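Local atomic coordinates of protein SCO1 homolog 1, mitochondrial (Arabidopsis thaliana, PDB entry 6N5U), a protein that binds copper(I) and is thought to act as a mitochondrial metallochaperone that helps insert copper into cytochrome c oxidase. Residues W32-F37 and M135-P140; I16-K21 and Q84-V89; D67-F72 and K95-T100. All coordinates share one frame; numbering follows the deposited sequence.

Interaction 1: residues W32-F37 and M135-P140; sequences WTILYF and MYLMSP
Thr-33 with Met-138 and Leu-35 with Tyr-136 are the hydrogen-bonded pairs of an antiparallel ladder, each joined by two backbone bonds. The straightest runs from Thr-33 N to Met-138 O (3.0 Å, 170° at the hydrogen), and its return, Met-138 N to Thr-33 O, measures 2.7 Å. Leu-35 N lies 2.9 Å from Tyr-136 O. Between them Ile-34 and Leu-137 form a non-hydrogen-bonded pair, with Ile-34 CA making a CA-H...O contact to Tyr-136 O. CH-pi contacts take over past the strand end. Ser-139 CA sits over the six-membered ring of Trp-32, 3.9 Å from its centroid; Pro-140 CD covers the five-membered ring on the same face, 3.8 Å from that centroid and 13° off the normal. The indole CE3 also meets Leu-137 CD1 at 3.5 Å. An alanine at Trp-32 would probably leave Ser-139, Pro-140 and Leu-137 without the indole they pack on, opening a gap beside the strand end. Apolar pairs lie on both faces of the ladder. Leu-35 CD1 touches Met-138 CG at 3.7 Å, the two side chains crossing at about a right angle, and Phe-37 CE1 reaches the edge of the Tyr-136 ring, 3.8 Å from CE2. On the other face, under helix 45-64, Ile-34 CG2 meets Met-135 CB, and Met-135 CG comes to the edge of the Tyr-36 ring. These are neighbouring strands of the central sheet of a thioredoxin fold, with Tyr-36 beside the copper bound by Cys-42, Cys-46 and His-131.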
# COMPACT_ATOMS: atom_id res chain seq x y z
N TRP A 32 3.63 12.77 2.95
CA TRP A 32 2.30 12.14 3.11
C TRP A 32 2.34 10.82 2.35
O TRP A 32 2.86 10.77 1.22
CB TRP A 32 1.17 13.02 2.54
CG TRP A 32 0.76 14.12 3.46
CD1 TRP A 32 1.27 15.37 3.51
CD2 TRP A 32 -0.22 14.04 4.50
NE1 TRP A 32 0.65 16.10 4.50
CE2 TRP A 32 -0.26 15.29 5.14
CE3 TRP A 32 -1.10 13.03 4.94
CZ2 TRP A 32 -1.12 15.57 6.19
CZ3 TRP A 32 -1.94 13.31 6.00
CH2 TRP A 32 -1.95 14.57 6.61
N THR A 33 1.85 9.75 3.00
CA THR A 33 1.92 8.39 2.47
C THR A 33 0.57 7.67 2.48
O THR A 33 -0.20 7.84 3.43
CB THR A 33 2.99 7.64 3.28
OG1 THR A 33 4.25 8.30 3.13
CG2 THR A 33 3.14 6.18 2.90
N ILE A 34 0.31 6.86 1.43
CA ILE A 34 -0.90 6.03 1.36
C ILE A 34 -0.45 4.59 1.27
O ILE A 34 0.22 4.25 0.30
CB ILE A 34 -1.93 6.41 0.25
CG1 ILE A 34 -2.41 7.88 0.39
CG2 ILE A 34 -3.13 5.45 0.28
CD1 ILE A 34 -3.15 8.47 -0.82
N LEU A 35 -0.78 3.74 2.27
CA LEU A 35 -0.36 2.33 2.29
C LEU A 35 -1.50 1.42 1.83
O LEU A 35 -2.61 1.54 2.33
CB LEU A 35 0.10 1.87 3.69
CG LEU A 35 1.03 2.74 4.52
CD1 LEU A 35 0.94 2.34 5.98
CD2 LEU A 35 2.47 2.58 4.11
N TYR A 36 -1.23 0.53 0.86
CA TYR A 36 -2.20 -0.42 0.32
C TYR A 36 -1.61 -1.80 0.49
O TYR A 36 -0.46 -2.05 0.09
CB TYR A 36 -2.56 -0.13 -1.18
CG TYR A 36 -3.46 -1.19 -1.80
CD1 TYR A 36 -4.83 -1.22 -1.52
CD2 TYR A 36 -2.94 -2.22 -2.59
CE1 TYR A 36 -5.64 -2.26 -1.98
CE2 TYR A 36 -3.74 -3.25 -3.06
CZ TYR A 36 -5.10 -3.26 -2.77
OH TYR A 36 -5.91 -4.27 -3.24
N PHE A 37 -2.37 -2.69 1.12
CA PHE A 37 -1.90 -4.06 1.34
C PHE A 37 -2.50 -4.92 0.22
O PHE A 37 -3.71 -4.84 -0.03
CB PHE A 37 -2.32 -4.56 2.74
CG PHE A 37 -1.56 -3.94 3.90
CD1 PHE A 37 -1.82 -2.64 4.32
CD2 PHE A 37 -0.60 -4.67 4.60
CE1 PHE A 37 -1.11 -2.06 5.36
CE2 PHE A 37 0.11 -4.09 5.66
CZ PHE A 37 -0.15 -2.78 6.03
N MET A 135 -6.78 1.10 2.43
CA MET A 135 -5.81 2.16 2.16
C MET A 135 -5.71 3.00 3.42
O MET A 135 -6.74 3.31 4.06
CB MET A 135 -6.17 3.03 0.94
CG MET A 135 -6.01 2.30 -0.36
SD MET A 135 -6.56 3.15 -1.83
CE MET A 135 -8.37 3.44 -1.43
N TYR A 136 -4.48 3.36 3.78
CA TYR A 136 -4.20 4.10 5.01
C TYR A 136 -3.45 5.36 4.71
O TYR A 136 -2.31 5.30 4.23
CB TYR A 136 -3.37 3.24 5.97
CG TYR A 136 -4.05 2.01 6.51
CD1 TYR A 136 -5.07 2.11 7.45
CD2 TYR A 136 -3.62 0.73 6.15
CE1 TYR A 136 -5.67 0.98 8.00
CE2 TYR A 136 -4.21 -0.41 6.70
CZ TYR A 136 -5.23 -0.28 7.63
OH TYR A 136 -5.91 -1.37 8.11
N LEU A 137 -4.05 6.51 4.99
CA LEU A 137 -3.36 7.76 4.74
C LEU A 137 -2.59 8.10 6.01
O LEU A 137 -3.18 8.45 7.03
CB LEU A 137 -4.34 8.87 4.28
CG LEU A 137 -3.88 10.34 4.38
CD1 LEU A 137 -3.01 10.73 3.19
CD2 LEU A 137 -5.05 11.25 4.51
N MET A 138 -1.26 7.90 5.95
CA MET A 138 -0.29 8.22 7.00
C MET A 138 0.20 9.62 6.69
O MET A 138 0.26 10.00 5.51
CB MET A 138 0.91 7.25 6.95
CG MET A 138 0.56 5.79 7.14
SD MET A 138 -0.19 5.44 8.75
CE MET A 138 -1.69 4.89 8.21
N SER A 139 0.56 10.39 7.73
CA SER A 139 1.06 11.76 7.58
C SER A 139 2.62 11.84 7.43
O SER A 139 3.27 10.78 7.44
CB SER A 139 0.55 12.62 8.73
OG SER A 139 0.77 12.03 10.00
N PRO A 140 3.25 13.04 7.28
CA PRO A 140 4.72 13.10 7.14
C PRO A 140 5.52 12.66 8.38
O PRO A 140 6.75 12.54 8.29
CB PRO A 140 4.99 14.56 6.76
CG PRO A 140 3.67 15.09 6.30
CD PRO A 140 2.68 14.40 7.17

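Interaction 2: residues I16-K21 and Q84-V89; sequences IRDDGK and QVHEYV
Asp-18 carries its CG between the backbone N and the carbonyl carbon (chi1 66°), while the CG of His-86 stands anti to its own backbone N; from these positions the two side chains cross obliquely, and Asp-18 OD1 comes to the ND1 edge of the imidazole. His-86 ND1 donates to Asp-18 OD1 at 2.9 Å, a bent bond (142° at the hydrogen) that uses the anti lone pair, the one turned away from OD2. The two planes are inclined 36° to each other, and OD1 lies somewhat off the ring plane. OD2 accepts from Gly-98 N in the adjoining strand, so each carboxylate oxygen has an N-H donor. The negative charge beside the imidazole would probably favour its protonated form. Two valines of the helix flank the aspartate more loosely: Val-89 CG2 comes 4.1 Å from Asp-18 CG, and Val-85 CG1 lies 4.4 Å from Asp-18 CB. Asp-18 itself is held by a type I beta turn, closed by Gly-20 N to Arg-17 O at 2.8 Å. Next to it Asp-19 forms an Asx turn, its OD1 taking Lys-21 N at 3.1 Å, and Asp-19 OD2 makes a salt bridge to Arg-17 NH2 at 2.8 Å, in the guanidinium plane. Well away from the copper, this His-carboxylate hydrogen bond pins the beta hairpin of strands 14-17 and 22-24 to helix 82-89.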
# COMPACT_ATOMS: atom_id res chain seq x y z
N ILE A 16 11.60 -5.07 3.50
CA ILE A 16 12.55 -4.93 2.40
C ILE A 16 11.84 -4.23 1.25
O ILE A 16 10.77 -4.67 0.82
CB ILE A 16 13.20 -6.27 1.97
CG1 ILE A 16 13.91 -6.94 3.16
CG2 ILE A 16 14.19 -6.05 0.82
CD1 ILE A 16 13.24 -8.13 3.69
N ARG A 17 12.42 -3.11 0.79
CA ARG A 17 11.89 -2.29 -0.30
C ARG A 17 12.20 -2.95 -1.66
O ARG A 17 13.11 -3.76 -1.75
CB ARG A 17 12.45 -0.87 -0.18
CG ARG A 17 11.75 0.17 -1.03
CD ARG A 17 12.15 1.56 -0.60
NE ARG A 17 13.55 1.84 -0.91
CZ ARG A 17 14.27 2.80 -0.34
NH1 ARG A 17 13.73 3.56 0.61
NH2 ARG A 17 15.52 3.00 -0.70
N ASP A 18 11.42 -2.60 -2.70
CA ASP A 18 11.52 -3.11 -4.08
C ASP A 18 12.92 -2.96 -4.71
O ASP A 18 13.20 -3.59 -5.73
CB ASP A 18 10.44 -2.47 -4.98
CG ASP A 18 10.61 -0.99 -5.19
OD1 ASP A 18 11.38 -0.60 -6.09
OD2 ASP A 18 9.98 -0.21 -4.44
N ASP A 19 13.78 -2.12 -4.11
CA ASP A 19 15.15 -1.88 -4.57
C ASP A 19 16.15 -2.81 -3.87
O ASP A 19 17.31 -2.84 -4.25
CB ASP A 19 15.52 -0.40 -4.38
CG ASP A 19 15.55 0.11 -2.95
OD1 ASP A 19 14.98 -0.57 -2.06
OD2 ASP A 19 16.15 1.18 -2.72
N GLY A 20 15.66 -3.58 -2.89
CA GLY A 20 16.47 -4.51 -2.11
C GLY A 20 16.95 -3.96 -0.78
O GLY A 20 17.51 -4.70 0.02
N LYS A 21 16.74 -2.65 -0.52
CA LYS A 21 17.13 -1.98 0.72
C LYS A 21 16.20 -2.36 1.87
O LYS A 21 14.99 -2.49 1.66
CB LYS A 21 17.09 -0.45 0.55
CG LYS A 21 17.87 0.33 1.61
CD LYS A 21 17.55 1.83 1.63
CE LYS A 21 18.64 2.67 2.27
NZ LYS A 21 18.55 2.70 3.75
N GLN A 84 10.00 -9.54 -7.98
CA GLN A 84 8.59 -9.68 -8.35
C GLN A 84 7.82 -8.39 -8.00
O GLN A 84 7.14 -7.84 -8.85
CB GLN A 84 7.96 -10.92 -7.68
CG GLN A 84 6.46 -11.09 -7.93
CD GLN A 84 6.08 -11.53 -9.32
OE1 GLN A 84 6.91 -11.74 -10.19
NE2 GLN A 84 4.79 -11.70 -9.56
N VAL A 85 7.99 -7.89 -6.76
CA VAL A 85 7.35 -6.66 -6.28
C VAL A 85 7.84 -5.45 -7.10
O VAL A 85 7.01 -4.63 -7.50
CB VAL A 85 7.53 -6.46 -4.75
CG1 VAL A 85 7.01 -5.11 -4.30
CG2 VAL A 85 6.85 -7.57 -3.97
N HIS A 86 9.16 -5.38 -7.40
CA HIS A 86 9.77 -4.31 -8.19
C HIS A 86 9.14 -4.22 -9.58
O HIS A 86 8.73 -3.13 -9.98
CB HIS A 86 11.29 -4.51 -8.31
CG HIS A 86 11.97 -3.38 -9.01
ND1 HIS A 86 12.31 -2.22 -8.35
CD2 HIS A 86 12.29 -3.25 -10.32
CE1 HIS A 86 12.86 -1.44 -9.26
NE2 HIS A 86 12.87 -2.01 -10.46
N GLU A 87 9.08 -5.35 -10.30
CA GLU A 87 8.51 -5.44 -11.64
C GLU A 87 7.03 -5.06 -11.67
O GLU A 87 6.59 -4.36 -12.58
CB GLU A 87 8.76 -6.85 -12.22
CG GLU A 87 10.15 -7.02 -12.82
CD GLU A 87 10.58 -8.43 -13.21
OE1 GLU A 87 10.01 -9.41 -12.66
OE2 GLU A 87 11.50 -8.56 -14.05
N TYR A 88 6.29 -5.47 -10.63
CA TYR A 88 4.86 -5.21 -10.48
C TYR A 88 4.55 -3.74 -10.24
O TYR A 88 3.73 -3.19 -10.96
CB TYR A 88 4.29 -6.08 -9.36
CG TYR A 88 2.78 -6.05 -9.21
CD1 TYR A 88 1.95 -6.70 -10.13
CD2 TYR A 88 2.18 -5.44 -8.11
CE1 TYR A 88 0.57 -6.72 -9.97
CE2 TYR A 88 0.79 -5.45 -7.95
CZ TYR A 88 -0.01 -6.10 -8.88
OH TYR A 88 -1.38 -6.10 -8.73
N VAL A 89 5.22 -3.11 -9.23
CA VAL A 89 4.98 -1.72 -8.80
C VAL A 89 5.26 -0.71 -9.90
O VAL A 89 4.48 0.23 -10.07
CB VAL A 89 5.64 -1.31 -7.44
CG1 VAL A 89 5.10 -2.11 -6.27
CG2 VAL A 89 7.17 -1.35 -7.48

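Interaction 3: residues D67-F72 and K95-T100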
# COMPACT_ATOMS: atom_id res chain seq x y z
N ASP A 67 2.83 16.16 -2.86
CA ASP A 67 3.31 14.86 -3.33
C ASP A 67 2.96 13.81 -2.26
O ASP A 67 3.42 13.90 -1.11
CB ASP A 67 4.83 14.89 -3.61
CG ASP A 67 5.19 15.57 -4.90
OD1 ASP A 67 4.88 15.01 -5.98
OD2 ASP A 67 5.78 16.68 -4.85
N VAL A 68 2.08 12.88 -2.63
CA VAL A 68 1.67 11.80 -1.74
C VAL A 68 2.33 10.54 -2.27
O VAL A 68 2.29 10.29 -3.48
CB VAL A 68 0.14 11.69 -1.57
CG1 VAL A 68 -0.22 10.58 -0.59
CG2 VAL A 68 -0.46 13.01 -1.10
N VAL A 69 2.99 9.76 -1.37
CA VAL A 69 3.71 8.56 -1.78
C VAL A 69 2.84 7.32 -1.65
O VAL A 69 2.47 6.96 -0.54
CB VAL A 69 5.09 8.37 -1.08
CG1 VAL A 69 5.86 7.20 -1.68
CG2 VAL A 69 5.92 9.65 -1.12
N PRO A 70 2.55 6.63 -2.78
CA PRO A 70 1.79 5.38 -2.67
C PRO A 70 2.74 4.26 -2.24
O PRO A 70 3.91 4.24 -2.67
CB PRO A 70 1.24 5.18 -4.09
CG PRO A 70 2.21 5.88 -5.00
CD PRO A 70 2.94 6.92 -4.19
N VAL A 71 2.27 3.39 -1.33
CA VAL A 71 3.04 2.26 -0.82
C VAL A 71 2.26 0.93 -0.94
O VAL A 71 1.22 0.76 -0.29
CB VAL A 71 3.57 2.52 0.61
CG1 VAL A 71 4.25 1.27 1.20
CG2 VAL A 71 4.52 3.72 0.65
N PHE A 72 2.80 -0.01 -1.72
CA PHE A 72 2.24 -1.36 -1.83
C PHE A 72 2.96 -2.29 -0.82
O PHE A 72 4.18 -2.43 -0.90
CB PHE A 72 2.45 -1.88 -3.25
CG PHE A 72 2.19 -3.35 -3.47
CD1 PHE A 72 0.91 -3.82 -3.69
CD2 PHE A 72 3.25 -4.26 -3.52
CE1 PHE A 72 0.68 -5.19 -3.93
CE2 PHE A 72 3.02 -5.62 -3.75
CZ PHE A 72 1.74 -6.08 -3.94
N LYS A 95 6.18 6.39 -8.94
CA LYS A 95 6.49 6.76 -7.57
C LYS A 95 5.91 5.79 -6.55
O LYS A 95 5.93 6.08 -5.35
CB LYS A 95 6.09 8.23 -7.30
CG LYS A 95 7.10 9.21 -7.92
CD LYS A 95 6.60 10.63 -7.98
CE LYS A 95 7.63 11.61 -8.48
NZ LYS A 95 7.14 13.01 -8.36
N LEU A 96 5.54 4.57 -7.01
CA LEU A 96 5.00 3.53 -6.13
C LEU A 96 6.08 2.62 -5.56
O LEU A 96 6.67 1.82 -6.29
CB LEU A 96 3.86 2.73 -6.82
CG LEU A 96 3.28 1.46 -6.14
CD1 LEU A 96 2.58 1.76 -4.84
CD2 LEU A 96 2.30 0.78 -7.06
N ILE A 97 6.31 2.72 -4.24
CA ILE A 97 7.23 1.92 -3.42
C ILE A 97 6.57 0.56 -3.13
O ILE A 97 5.38 0.50 -2.78
CB ILE A 97 7.54 2.69 -2.09
CG1 ILE A 97 8.35 3.98 -2.38
CG2 ILE A 97 8.22 1.81 -1.01
CD1 ILE A 97 8.67 4.84 -1.13
N GLY A 98 7.34 -0.51 -3.25
CA GLY A 98 6.90 -1.86 -2.96
C GLY A 98 7.64 -2.42 -1.76
O GLY A 98 8.87 -2.36 -1.73
N LEU A 99 6.90 -2.90 -0.74
CA LEU A 99 7.46 -3.48 0.49
C LEU A 99 7.08 -4.92 0.61
O LEU A 99 5.94 -5.30 0.37
CB LEU A 99 7.02 -2.74 1.75
CG LEU A 99 7.26 -1.23 1.86
CD1 LEU A 99 6.77 -0.72 3.20
CD2 LEU A 99 8.73 -0.87 1.69
N THR A 100 8.05 -5.73 0.97
CA THR A 100 7.91 -7.16 1.15
C THR A 100 8.71 -7.55 2.43
O THR A 100 9.16 -6.66 3.17
CB THR A 100 8.32 -7.86 -0.18
OG1 THR A 100 7.89 -9.22 -0.19
CG2 THR A 100 9.84 -7.76 -0.48
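Leu-96 packs against Pro-70 and Phe-72 through its CB and CD1. CB lies 4.0 Å from Pro-70 CG. CG, the branch point, stands anti to the backbone N (chi1 172°), and its CD1 branch does most of the touching: it lies 3.6 Å from both Pro-70 O and Phe-72 N, and 3.7 Å from Pro-70 CB. Beyond the segments the same leucine packs on Val-89 of helix 82-89. That helix links the two strands in a beta-alpha-beta unit of the thioredoxin fold, which makes strands 68-74 and 97-100 parallel neighbours. Phe-72 bonds to strand 97-100 through both its backbone polar atoms, straddling Gly-98: its N donates to Ile-97 O at 2.8 Å, and its O accepts Leu-99 N, also at 2.8 Å and almost in line with the carbonyl. Ile-97 N in turn bonds to Pro-70 O. On the face of Val-71 and Ile-97, Val-69 CG1 meets Ile-97 CD1 at 3.7 Å and Val-71 CG1 meets Leu-99 CD1 at 3.8 Å. On the opposite face Gly-98, without a side chain, brings its CA to the edge of the Phe-72 ring, which also meets the ring of Tyr-88. Asp-67 OD1 has a long salt bridge to Lys-95 NZ, while its OD2 pairs with Lys-61.

From the N terminus, residues 16-21 come first and wait until helix 82-89 to close interaction 2. Within that span strand 32-38 opens interaction 1, which closes only at 135-140, so the loops of interactions 1 and 2 cross. Interaction 3, from 67-72 to 95-100, falls wholly within the long loop of interaction 1 and also crosses interaction 2. In the sheet, strand 68-74 lies beside strand 32-38, with Tyr-36 N close to Val-71 O (2.7 Å) where interactions 1 and 3 meet. Strand 97-100 adjoins strand 14-17, linking interactions 2 and 3. Together they connect the N-terminal hairpin, the beta-alpha-beta unit and strand 135-138.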